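Local atomic coordinates of guanylate kinase (Stenotrophomonas maltophilia, PDB entry 6WCT), a protein that catalyses the ATP-dependent phosphorylation of GMP to GDP and so probably serves the recycling of GMP and, indirectly, of cGMP. Residues T23-A28 / G112-L117. Numbering follows the deposited sequence.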
# COMPACT_ATOMS: atom_id res chain seq x y z
N THR A 23 -10.30 -9.18 5.06
CA THR A 23 -9.20 -8.39 5.58
C THR A 23 -9.69 -7.36 6.60
O THR A 23 -10.74 -6.74 6.43
CB THR A 23 -8.44 -7.69 4.45
OG1 THR A 23 -8.08 -8.66 3.46
CG2 THR A 23 -7.19 -7.00 4.97
N LEU A 24 -8.90 -7.19 7.65
CA LEU A 24 -9.19 -6.27 8.73
C LEU A 24 -8.36 -5.01 8.55
O LEU A 24 -7.14 -5.08 8.37
CB LEU A 24 -8.91 -6.92 10.08
CG LEU A 24 -9.39 -6.19 11.34
CD1 LEU A 24 -10.89 -5.86 11.23
CD2 LEU A 24 -9.13 -7.08 12.56
N TYR A 25 -9.03 -3.87 8.55
CA TYR A 25 -8.43 -2.55 8.37
C TYR A 25 -8.60 -1.74 9.64
O TYR A 25 -9.65 -1.82 10.29
CB TYR A 25 -9.07 -1.81 7.20
CG TYR A 25 -8.89 -2.50 5.88
CD1 TYR A 25 -7.74 -2.30 5.12
CD2 TYR A 25 -9.82 -3.42 5.42
CE1 TYR A 25 -7.56 -2.94 3.91
CE2 TYR A 25 -9.64 -4.07 4.21
CZ TYR A 25 -8.51 -3.82 3.46
OH TYR A 25 -8.31 -4.48 2.27
N ILE A 26 -7.56 -0.99 10.02
CA ILE A 26 -7.66 -0.04 11.12
C ILE A 26 -7.28 1.33 10.59
O ILE A 26 -6.23 1.48 9.96
CB ILE A 26 -6.76 -0.41 12.31
CG1 ILE A 26 -7.12 -1.78 12.86
CG2 ILE A 26 -6.91 0.64 13.42
CD1 ILE A 26 -6.30 -2.16 14.08
N VAL A 27 -8.14 2.32 10.83
CA VAL A 27 -7.82 3.72 10.54
C VAL A 27 -7.92 4.47 11.86
O VAL A 27 -9.00 4.54 12.47
CB VAL A 27 -8.76 4.34 9.49
CG1 VAL A 27 -8.37 5.79 9.27
CG2 VAL A 27 -8.76 3.56 8.20
N ALA A 28 -6.79 5.02 12.31
CA ALA A 28 -6.74 5.75 13.56
C ALA A 28 -6.40 7.21 13.31
O ALA A 28 -5.70 7.54 12.35
CB ALA A 28 -5.69 5.17 14.49
N GLY A 112 -15.78 -13.87 5.26
CA GLY A 112 -15.17 -13.27 4.09
C GLY A 112 -15.48 -11.81 3.90
O GLY A 112 -15.19 -11.26 2.84
N GLN A 113 -16.04 -11.16 4.92
CA GLN A 113 -16.37 -9.75 4.84
C GLN A 113 -15.21 -8.92 5.38
O GLN A 113 -14.73 -9.18 6.49
CB GLN A 113 -17.65 -9.47 5.65
CG GLN A 113 -17.96 -8.01 5.87
CD GLN A 113 -18.46 -7.31 4.61
OE1 GLN A 113 -19.46 -7.71 4.01
NE2 GLN A 113 -17.74 -6.27 4.20
N ASP A 114 -14.74 -7.95 4.58
CA ASP A 114 -13.75 -7.00 5.07
C ASP A 114 -14.38 -6.04 6.06
O ASP A 114 -15.54 -5.63 5.90
CB ASP A 114 -13.10 -6.22 3.92
CG ASP A 114 -12.27 -7.09 2.99
OD1 ASP A 114 -12.08 -8.29 3.28
OD2 ASP A 114 -11.76 -6.55 1.98
N VAL A 115 -13.61 -5.67 7.08
CA VAL A 115 -14.08 -4.84 8.18
C VAL A 115 -13.05 -3.77 8.47
O VAL A 115 -11.84 -4.04 8.48
CB VAL A 115 -14.37 -5.67 9.45
CG1 VAL A 115 -14.85 -4.76 10.58
CG2 VAL A 115 -15.40 -6.72 9.17
N LEU A 116 -13.53 -2.55 8.67
CA LEU A 116 -12.70 -1.41 9.03
C LEU A 116 -13.06 -0.97 10.45
O LEU A 116 -14.24 -0.80 10.76
CB LEU A 116 -12.90 -0.28 8.03
CG LEU A 116 -12.05 0.98 8.15
CD1 LEU A 116 -12.10 1.73 6.86
CD2 LEU A 116 -12.56 1.88 9.28
N LEU A 117 -12.05 -0.84 11.31
CA LEU A 117 -12.21 -0.37 12.69
C LEU A 117 -11.60 1.02 12.83
O LEU A 117 -10.47 1.24 12.40
CB LEU A 117 -11.53 -1.32 13.68
CG LEU A 117 -11.87 -2.81 13.60
CD1 LEU A 117 -11.08 -3.64 14.63
CD2 LEU A 117 -13.40 -3.06 13.72
O HOH W 1 -10.12 -8.17 0.86
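T23, Y25 and V27 turn their backbone polar groups toward V115 and L117, and the four hydrogen bonds that result show how parallel strands pair. Y25 is gripped at both ends, its N donating to V115 O (2.8 Å) and its O accepting from L117 N (2.8 Å). V115 N reaches T23 O, and V27 N closes the run on L117 O. Between these bonds, CA-H groups of L24, L116 and I26 approach three of these carbonyls, those of V115, Y25 and L117 respectively.

Where the pairing begins, a side chain takes over from the backbone. D114 OD1 accepts T23 N at 2.7 Å, and the donor comes from well above the carboxylate plane, 54° out of it. The other oxygen, OD2, receives a water hydrogen bond of 2.6 Å, and the same water makes a weak hydrogen bond with T23 OG1 (3.3 Å). OD2 also sits at the edge of the Y25 ring, near its plane and 4.0 Å from CE2; the phenol OH itself bonds to S202.

Apolar contacts are made on both faces of the sheet. With CG anti to its backbone N (chi1 -169°), L24 brings CD1 alongside V115 CB at 3.9 Å and up to L117 CG, on the face where I26 also lies and helix 121-130 packs through V127. On the other face L116 CG meets Y25 CB, while its CD1 touches V27 CG2 at 4.0 Å.

The two segments are neighbours in the five-stranded parallel sheet of the guanylate kinase core, where strand 135-140 flanks 24-28 and strand 49-51 flanks 114-117. Strand 24-28 runs directly into the P-loop with K35, and strand 114-117 into the GMP-binding E118 and D120, so both follow the C-terminal ends of their strands. The strand order 2-3-1-4-5, with the P-loop strand in the centre, is characteristic of the nucleoside monophosphate kinase fold.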